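PDB 2VTW: fiber protein 2 from Fowl adenovirus 1, which probably forms the short fibre spikes at the capsid vertices and, through its trimeric C-terminal head, attaches the virion to a receptor on the host cell. Local coordinates for residues A[73-78]-A[113-118]; A[153-158]-A[163-168]. All blocks are in the same frame, centred on the assembly; numbering follows the deposited sequence.

Contact 1 of 2, residues A[73-78]-A[113-118]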
ATOM      1  N   THR A  73      -6.144   9.821 -16.898  1.00 23.65           N
ATOM      2  CA  THR A  73      -6.902   8.758 -16.228  1.00 22.74           C
ATOM      3  C   THR A  73      -6.885   7.484 -17.040  1.00 22.32           C
ATOM      4  O   THR A  73      -7.018   7.505 -18.276  1.00 22.19           O
ATOM      5  CB  THR A  73      -8.351   9.200 -15.959  1.00 21.90           C
ATOM      6  OG1 THR A  73      -8.336  10.384 -15.161  1.00 23.57           O
ATOM      7  CG2 THR A  73      -9.184   8.099 -15.269  1.00 22.77           C
ATOM      8  N   VAL A  74      -6.700   6.382 -16.332  1.00 21.46           N
ATOM      9  CA  VAL A  74      -6.855   5.042 -16.855  1.00 21.01           C
ATOM     10  C   VAL A  74      -7.980   4.346 -16.038  1.00 21.17           C
ATOM     11  O   VAL A  74      -8.000   4.401 -14.800  1.00 20.13           O
ATOM     12  CB  VAL A  74      -5.535   4.244 -16.747  1.00 20.98           C
ATOM     13  CG1 VAL A  74      -5.732   2.758 -17.162  1.00 20.80           C
ATOM     14  CG2 VAL A  74      -4.480   4.897 -17.616  1.00 20.28           C
ATOM     15  N   TRP A  75      -8.933   3.744 -16.750  1.00 20.57           N
ATOM     16  CA  TRP A  75     -10.022   2.970 -16.155  1.00 19.99           C
ATOM     17  C   TRP A  75      -9.708   1.494 -16.184  1.00 19.83           C
ATOM     18  O   TRP A  75      -9.459   0.946 -17.247  1.00 19.78           O
ATOM     19  CB  TRP A  75     -11.329   3.226 -16.927  1.00 19.50           C
ATOM     20  CG  TRP A  75     -11.918   4.532 -16.596  1.00 17.29           C
ATOM     21  CD1 TRP A  75     -11.780   5.685 -17.287  1.00 16.99           C
ATOM     22  CD2 TRP A  75     -12.734   4.837 -15.453  1.00 17.37           C
ATOM     23  NE1 TRP A  75     -12.455   6.696 -16.649  1.00 18.65           N
ATOM     24  CE2 TRP A  75     -13.044   6.198 -15.516  1.00 18.81           C
ATOM     25  CE3 TRP A  75     -13.199   4.092 -14.369  1.00 17.67           C
ATOM     26  CZ2 TRP A  75     -13.829   6.824 -14.554  1.00 19.36           C
ATOM     27  CZ3 TRP A  75     -13.972   4.710 -13.424  1.00 17.18           C
ATOM     28  CH2 TRP A  75     -14.290   6.054 -13.518  1.00 16.78           C
ATOM     29  N   VAL A  76      -9.681   0.837 -15.026  1.00 19.74           N
ATOM     30  CA  VAL A  76      -9.613  -0.634 -15.005  1.00 20.23           C
ATOM     31  C   VAL A  76     -11.032  -1.177 -14.850  1.00 20.97           C
ATOM     32  O   VAL A  76     -11.785  -0.748 -13.944  1.00 21.15           O
ATOM     33  CB  VAL A  76      -8.696  -1.193 -13.907  1.00 19.75           C
ATOM     34  CG1 VAL A  76      -8.834  -2.701 -13.787  1.00 16.22           C
ATOM     35  CG2 VAL A  76      -7.256  -0.817 -14.215  1.00 19.73           C
ATOM     36  N   SER A  77     -11.379  -2.117 -15.735  1.00 21.39           N
ATOM     37  CA  SER A  77     -12.748  -2.624 -15.865  1.00 21.25           C
ATOM     38  C   SER A  77     -12.724  -4.117 -15.859  1.00 20.99           C
ATOM     39  O   SER A  77     -11.771  -4.710 -16.342  1.00 19.86           O
ATOM     40  CB  SER A  77     -13.395  -2.110 -17.150  1.00 22.43           C
ATOM     41  OG  SER A  77     -14.726  -2.590 -17.294  1.00 25.62           O
ATOM     42  N   SER A  78     -13.745  -4.696 -15.214  1.00 20.44           N
ATOM     43  CA  SER A  78     -14.063  -6.102 -15.288  1.00 21.18           C
ATOM     44  C   SER A  78     -15.238  -6.374 -16.286  1.00 21.36           C
ATOM     45  O   SER A  78     -15.606  -7.517 -16.467  1.00 21.21           O
ATOM     46  CB  SER A  78     -14.465  -6.637 -13.909  1.00 20.59           C
ATOM     47  OG  SER A  78     -15.650  -5.999 -13.430  1.00 21.00           O
ATOM     48  N   PRO A 113     -18.589  11.019  -7.108  1.00 22.43           N
ATOM     49  CA  PRO A 113     -19.347  11.405  -8.325  1.00 22.75           C
ATOM     50  C   PRO A 113     -19.391  10.341  -9.442  1.00 22.72           C
ATOM     51  O   PRO A 113     -18.400   9.657  -9.703  1.00 22.38           O
ATOM     52  CB  PRO A 113     -18.630  12.673  -8.788  1.00 22.55           C
ATOM     53  CG  PRO A 113     -18.100  13.260  -7.517  1.00 23.54           C
ATOM     54  CD  PRO A 113     -17.600  12.050  -6.747  1.00 22.08           C
ATOM     55  N   VAL A 114     -20.568  10.165 -10.041  1.00 23.04           N
ATOM     56  CA  VAL A 114     -20.732   9.219 -11.143  1.00 23.93           C
ATOM     57  C   VAL A 114     -19.939   9.715 -12.348  1.00 24.05           C
ATOM     58  O   VAL A 114     -19.892  10.923 -12.615  1.00 24.82           O
ATOM     59  CB  VAL A 114     -22.254   9.014 -11.528  1.00 24.31           C
ATOM     60  CG1 VAL A 114     -22.948  10.322 -11.552  1.00 26.21           C
ATOM     61  CG2 VAL A 114     -22.403   8.334 -12.901  1.00 22.77           C
ATOM     62  N   PHE A 115     -19.324   8.788 -13.067  1.00 24.75           N
ATOM     63  CA  PHE A 115     -18.752   9.088 -14.375  1.00 26.14           C
ATOM     64  C   PHE A 115     -19.844   8.825 -15.430  1.00 26.96           C
ATOM     65  O   PHE A 115     -20.166   7.679 -15.734  1.00 26.31           O
ATOM     66  CB  PHE A 115     -17.503   8.241 -14.627  1.00 25.48           C
ATOM     67  CG  PHE A 115     -16.893   8.409 -15.996  1.00 24.58           C
ATOM     68  CD1 PHE A 115     -16.831   9.635 -16.601  1.00 24.04           C
ATOM     69  CD2 PHE A 115     -16.360   7.319 -16.659  1.00 25.24           C
ATOM     70  CE1 PHE A 115     -16.264   9.771 -17.863  1.00 25.28           C
ATOM     71  CE2 PHE A 115     -15.789   7.462 -17.929  1.00 25.55           C
ATOM     72  CZ  PHE A 115     -15.741   8.689 -18.515  1.00 24.40           C
ATOM     73  N   ASN A 116     -20.421   9.902 -15.955  1.00 29.01           N
ATOM     74  CA  ASN A 116     -21.525   9.784 -16.913  1.00 30.36           C
ATOM     75  C   ASN A 116     -20.999   9.709 -18.340  1.00 31.55           C
ATOM     76  O   ASN A 116     -20.612  10.716 -18.931  1.00 31.90           O
ATOM     77  CB  ASN A 116     -22.530  10.926 -16.751  1.00 30.27           C
ATOM     78  CG  ASN A 116     -23.920  10.581 -17.324  1.00 30.10           C
ATOM     79  OD1 ASN A 116     -24.061   9.689 -18.152  1.00 29.95           O
ATOM     80  ND2 ASN A 116     -24.942  11.284 -16.851  1.00 32.37           N
ATOM     81  N   MET A 117     -20.982   8.497 -18.880  1.00 33.15           N
ATOM     82  CA  MET A 117     -20.557   8.264 -20.256  1.00 34.97           C
ATOM     83  C   MET A 117     -21.543   8.791 -21.318  1.00 36.54           C
ATOM     84  O   MET A 117     -21.211   8.817 -22.502  1.00 36.56           O
ATOM     85  CB  MET A 117     -20.350   6.779 -20.484  1.00 34.99           C
ATOM     86  CG  MET A 117     -19.217   6.220 -19.682  1.00 34.86           C
ATOM     87  SD  MET A 117     -18.890   4.570 -20.209  1.00 36.40           S
ATOM     88  CE  MET A 117     -18.018   4.880 -21.759  1.00 36.81           C
ATOM     89  N   ASN A 118     -22.741   9.194 -20.892  1.00 38.12           N
ATOM     90  CA  ASN A 118     -23.749   9.751 -21.788  1.00 39.17           C
ATOM     91  C   ASN A 118     -23.535  11.216 -22.135  1.00 40.38           C
ATOM     92  O   ASN A 118     -24.266  11.746 -22.962  1.00 41.41           O
ATOM     93  CB  ASN A 118     -25.149   9.610 -21.166  1.00 39.62           C
ATOM     94  CG  ASN A 118     -25.580   8.178 -21.043  1.00 40.47           C
ATOM     95  OD1 ASN A 118     -25.650   7.476 -22.042  1.00 41.68           O
ATOM     96  ND2 ASN A 118     -25.869   7.729 -19.822  1.00 40.85           N
TER

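Contact 2 of 2, residues A[153-158]-A[163-168]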
ATOM      1  N   VAL A 153     -12.525   3.641  -6.699  1.00 17.60           N
ATOM      2  CA  VAL A 153     -13.627   2.834  -7.242  1.00 17.30           C
ATOM      3  C   VAL A 153     -14.828   3.776  -7.462  1.00 17.85           C
ATOM      4  O   VAL A 153     -15.224   4.526  -6.568  1.00 17.80           O
ATOM      5  CB  VAL A 153     -13.990   1.696  -6.323  1.00 16.49           C
ATOM      6  CG1 VAL A 153     -15.297   1.026  -6.771  1.00 14.03           C
ATOM      7  CG2 VAL A 153     -12.853   0.700  -6.278  1.00 13.36           C
ATOM      8  N   THR A 154     -15.383   3.742  -8.663  1.00 18.62           N
ATOM      9  CA  THR A 154     -16.321   4.766  -9.122  1.00 19.21           C
ATOM     10  C   THR A 154     -17.477   4.116  -9.886  1.00 19.36           C
ATOM     11  O   THR A 154     -17.248   3.209 -10.683  1.00 20.37           O
ATOM     12  CB  THR A 154     -15.617   5.735 -10.121  1.00 19.78           C
ATOM     13  OG1 THR A 154     -14.385   6.233  -9.554  1.00 20.23           O
ATOM     14  CG2 THR A 154     -16.518   6.862 -10.472  1.00 18.09           C
ATOM     15  N   PRO A 155     -18.712   4.558  -9.641  1.00 19.44           N
ATOM     16  CA  PRO A 155     -19.846   4.102 -10.485  1.00 20.06           C
ATOM     17  C   PRO A 155     -19.849   4.788 -11.852  1.00 19.72           C
ATOM     18  O   PRO A 155     -19.829   6.000 -11.908  1.00 19.35           O
ATOM     19  CB  PRO A 155     -21.088   4.517  -9.690  1.00 19.57           C
ATOM     20  CG  PRO A 155     -20.635   5.503  -8.702  1.00 20.09           C
ATOM     21  CD  PRO A 155     -19.134   5.476  -8.586  1.00 18.81           C
ATOM     22  N   VAL A 156     -19.870   4.010 -12.930  1.00 20.51           N
ATOM     23  CA  VAL A 156     -19.834   4.584 -14.287  1.00 20.93           C
ATOM     24  C   VAL A 156     -21.201   4.400 -14.987  1.00 21.15           C
ATOM     25  O   VAL A 156     -21.657   3.276 -15.151  1.00 19.86           O
ATOM     26  CB  VAL A 156     -18.712   3.955 -15.130  1.00 20.91           C
ATOM     27  CG1 VAL A 156     -18.591   4.656 -16.478  1.00 20.05           C
ATOM     28  CG2 VAL A 156     -17.374   4.011 -14.376  1.00 21.98           C
ATOM     29  N   LEU A 157     -21.852   5.504 -15.357  1.00 21.61           N
ATOM     30  CA  LEU A 157     -23.162   5.418 -16.005  1.00 22.88           C
ATOM     31  C   LEU A 157     -22.952   5.207 -17.509  1.00 23.28           C
ATOM     32  O   LEU A 157     -22.540   6.121 -18.229  1.00 23.52           O
ATOM     33  CB  LEU A 157     -24.032   6.641 -15.707  1.00 22.57           C
ATOM     34  CG  LEU A 157     -25.520   6.558 -16.115  1.00 22.61           C
ATOM     35  CD1 LEU A 157     -26.299   5.486 -15.362  1.00 20.87           C
ATOM     36  CD2 LEU A 157     -26.161   7.920 -15.944  1.00 23.11           C
ATOM     37  N   ALA A 158     -23.181   3.967 -17.936  1.00 24.12           N
ATOM     38  CA  ALA A 158     -23.079   3.559 -19.326  1.00 25.04           C
ATOM     39  C   ALA A 158     -24.238   4.150 -20.153  1.00 26.27           C
ATOM     40  O   ALA A 158     -25.192   4.736 -19.596  1.00 26.89           O
ATOM     41  CB  ALA A 158     -23.097   2.041 -19.405  1.00 24.53           C
ATOM     42  N   THR A 163     -25.426   1.746 -14.103  1.00 22.66           N
ATOM     43  CA  THR A 163     -24.161   2.115 -13.476  1.00 22.20           C
ATOM     44  C   THR A 163     -23.360   0.829 -13.268  1.00 21.19           C
ATOM     45  O   THR A 163     -23.904  -0.195 -12.893  1.00 21.29           O
ATOM     46  CB  THR A 163     -24.507   2.905 -12.192  1.00 22.62           C
ATOM     47  OG1 THR A 163     -24.019   4.253 -12.268  1.00 24.24           O
ATOM     48  CG2 THR A 163     -24.133   2.192 -10.981  1.00 21.07           C
ATOM     49  N   TYR A 164     -22.074   0.865 -13.630  1.00 20.87           N
ATOM     50  CA  TYR A 164     -21.127  -0.216 -13.360  1.00 20.56           C
ATOM     51  C   TYR A 164     -19.946   0.330 -12.508  1.00 19.84           C
ATOM     52  O   TYR A 164     -19.458   1.446 -12.722  1.00 18.61           O
ATOM     53  CB  TYR A 164     -20.529  -0.764 -14.664  1.00 21.61           C
ATOM     54  CG  TYR A 164     -21.524  -1.319 -15.652  1.00 21.46           C
ATOM     55  CD1 TYR A 164     -21.625  -2.688 -15.873  1.00 21.66           C
ATOM     56  CD2 TYR A 164     -22.335  -0.463 -16.400  1.00 22.50           C
ATOM     57  CE1 TYR A 164     -22.539  -3.209 -16.809  1.00 22.74           C
ATOM     58  CE2 TYR A 164     -23.260  -0.970 -17.340  1.00 22.68           C
ATOM     59  CZ  TYR A 164     -23.358  -2.344 -17.532  1.00 22.48           C
ATOM     60  OH  TYR A 164     -24.263  -2.858 -18.455  1.00 23.75           O
ATOM     61  N   ASN A 165     -19.476  -0.485 -11.571  1.00 19.59           N
ATOM     62  CA  ASN A 165     -18.364  -0.090 -10.686  1.00 18.89           C
ATOM     63  C   ASN A 165     -17.009  -0.503 -11.273  1.00 18.05           C
ATOM     64  O   ASN A 165     -16.726  -1.680 -11.464  1.00 19.42           O
ATOM     65  CB  ASN A 165     -18.556  -0.662  -9.294  1.00 18.33           C
ATOM     66  CG  ASN A 165     -19.813  -0.142  -8.604  1.00 16.97           C
ATOM     67  OD1 ASN A 165     -20.178   1.039  -8.681  1.00 16.81           O
ATOM     68  ND2 ASN A 165     -20.489  -1.038  -7.933  1.00 16.44           N
ATOM     69  N   LEU A 166     -16.206   0.511 -11.590  1.00 18.36           N
ATOM     70  CA  LEU A 166     -14.852   0.374 -12.123  1.00 17.86           C
ATOM     71  C   LEU A 166     -13.856   1.105 -11.202  1.00 17.97           C
ATOM     72  O   LEU A 166     -14.278   1.884 -10.349  1.00 17.34           O
ATOM     73  CB  LEU A 166     -14.769   0.989 -13.525  1.00 17.64           C
ATOM     74  CG  LEU A 166     -15.279   0.146 -14.730  1.00 17.88           C
ATOM     75  CD1 LEU A 166     -16.789  -0.126 -14.639  1.00 18.74           C
ATOM     76  CD2 LEU A 166     -14.898   0.862 -16.031  1.00 17.08           C
ATOM     77  N   ILE A 167     -12.554   0.873 -11.418  1.00 17.41           N
ATOM     78  CA  ILE A 167     -11.487   1.620 -10.732  1.00 17.05           C
ATOM     79  C   ILE A 167     -10.866   2.699 -11.642  1.00 16.85           C
ATOM     80  O   ILE A 167     -10.299   2.376 -12.661  1.00 17.07           O
ATOM     81  CB  ILE A 167     -10.332   0.676 -10.207  1.00 17.93           C
ATOM     82  CG1 ILE A 167     -10.897  -0.602  -9.577  1.00 15.83           C
ATOM     83  CG2 ILE A 167      -9.407   1.481  -9.217  1.00 16.43           C
ATOM     84  CD1 ILE A 167      -9.915  -1.744  -9.408  1.00 16.46           C
ATOM     85  N   ALA A 168     -10.974   3.964 -11.251  1.00 16.67           N
ATOM     86  CA  ALA A 168     -10.301   5.065 -11.928  1.00 17.79           C
ATOM     87  C   ALA A 168      -8.922   5.300 -11.283  1.00 18.35           C
ATOM     88  O   ALA A 168      -8.820   5.414 -10.051  1.00 19.17           O
ATOM     89  CB  ALA A 168     -11.132   6.336 -11.864  1.00 17.50           C
TER

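Contact 1 of 2, residues A[73-78]-A[113-118]
An aromatic cluster on the face of the sheet that carries V156 and L166 brings W75, on strand 71-76, against F115, on the short strand 115-116. The backbones stay well apart, with the CA atoms of W75 and F115 separated by 10.8 Å, and long flat side chains suit the two positions because each must reach inward to close that gap. W75 meets F115 obliquely, through CZ2, CE2 and NE1. CZ2 lies 3.3 Å from F115 CD2, while NE1 comes within 3.7 Å of F115 CE2. The planes are almost parallel, 7° apart, but the phenyl ring has slid aside: its centroid is 5.0 Å from that of the indole five-membered ring, and overlap is slight. The torsions bring this about, W75 placing CG beside its backbone N (chi1 -76°) and F115 placing CG opposite its own (chi1 176°). Y124 meets both rings with its plane inclined by roughly half a right angle, and the apolar V156 touches both as well. Next to F115, N116 OD1 accepts from the backbone N of N118 at 3.1 Å, an Asx turn to which the short amide side chain of asparagine is well suited. Buried aromatic residues joining sequence-distant strands in this way belong to the hydrophobic core of the antiparallel beta-sandwich of adenovirus fibre heads.

Contact 2 of 2, residues A[153-158]-A[163-168]
V153 opens this antiparallel hairpin, its CG2 4.1 Å from I167 CG1 in a non-hydrogen-bonded pair whose branched apolar side chains adjoin on one face of the sheet. T154 forms a hydrogen-bonded pair: its N donates to L166 O at 2.7 Å, nearly in line with the carbonyl, and its O accepts from L166 N at 3.0 Å. The hydroxyl of T154 bonds to Q152. P155 has no N-H to give, but pairing with N165 at a non-hydrogen-bonded position needs none; N165 OD1 rests 3.7 Å from P155 CB. V156 N reaches Y164 O at 2.6 Å and its O accepts from Y164 N at 2.9 Å. With CG1 anti to its backbone N (chi1 -174°), V156 has CG2 on the N side, meeting L166 CB at 4.1 Å. L157 CD1 lies near the T163 hydroxyl, the side chains crossing at about a right angle. Small A158 leaves room for the Y164 ring, whose CE2 sits 3.7 Å from A158 CB, while Q82 and N160 bind the phenol OH. The four backbone bonds serve T154, V156, Y164 and L166, while P155, L157 and I167 turn their main chain to flanking strands; V156 and L166 add apolar surface to a face shared with T154 and Y164.

Contact 1 and contact 2 lie side by side in one sheet, their centres about 5 Å apart. Each strand of the hairpin 153-158/163-168 has a strand of contact 1 along its outer edge: V76 N lies 2.9 Å from I167 O, and F115 O lies 2.8 Å from L157 N, both probable hydrogen bonds. The four strands therefore run in the order 73-78, 163-168, 153-158, 113-118. From the two flanking segments W75 and F115 reach over the hairpin face that bears V156 to meet, consistent with curvature of the sheet. V156 and L166 of contact 2 both touch W75. A sulfate, probably from the crystallisation liquor, lies about 6 Å from the Y164 side chain.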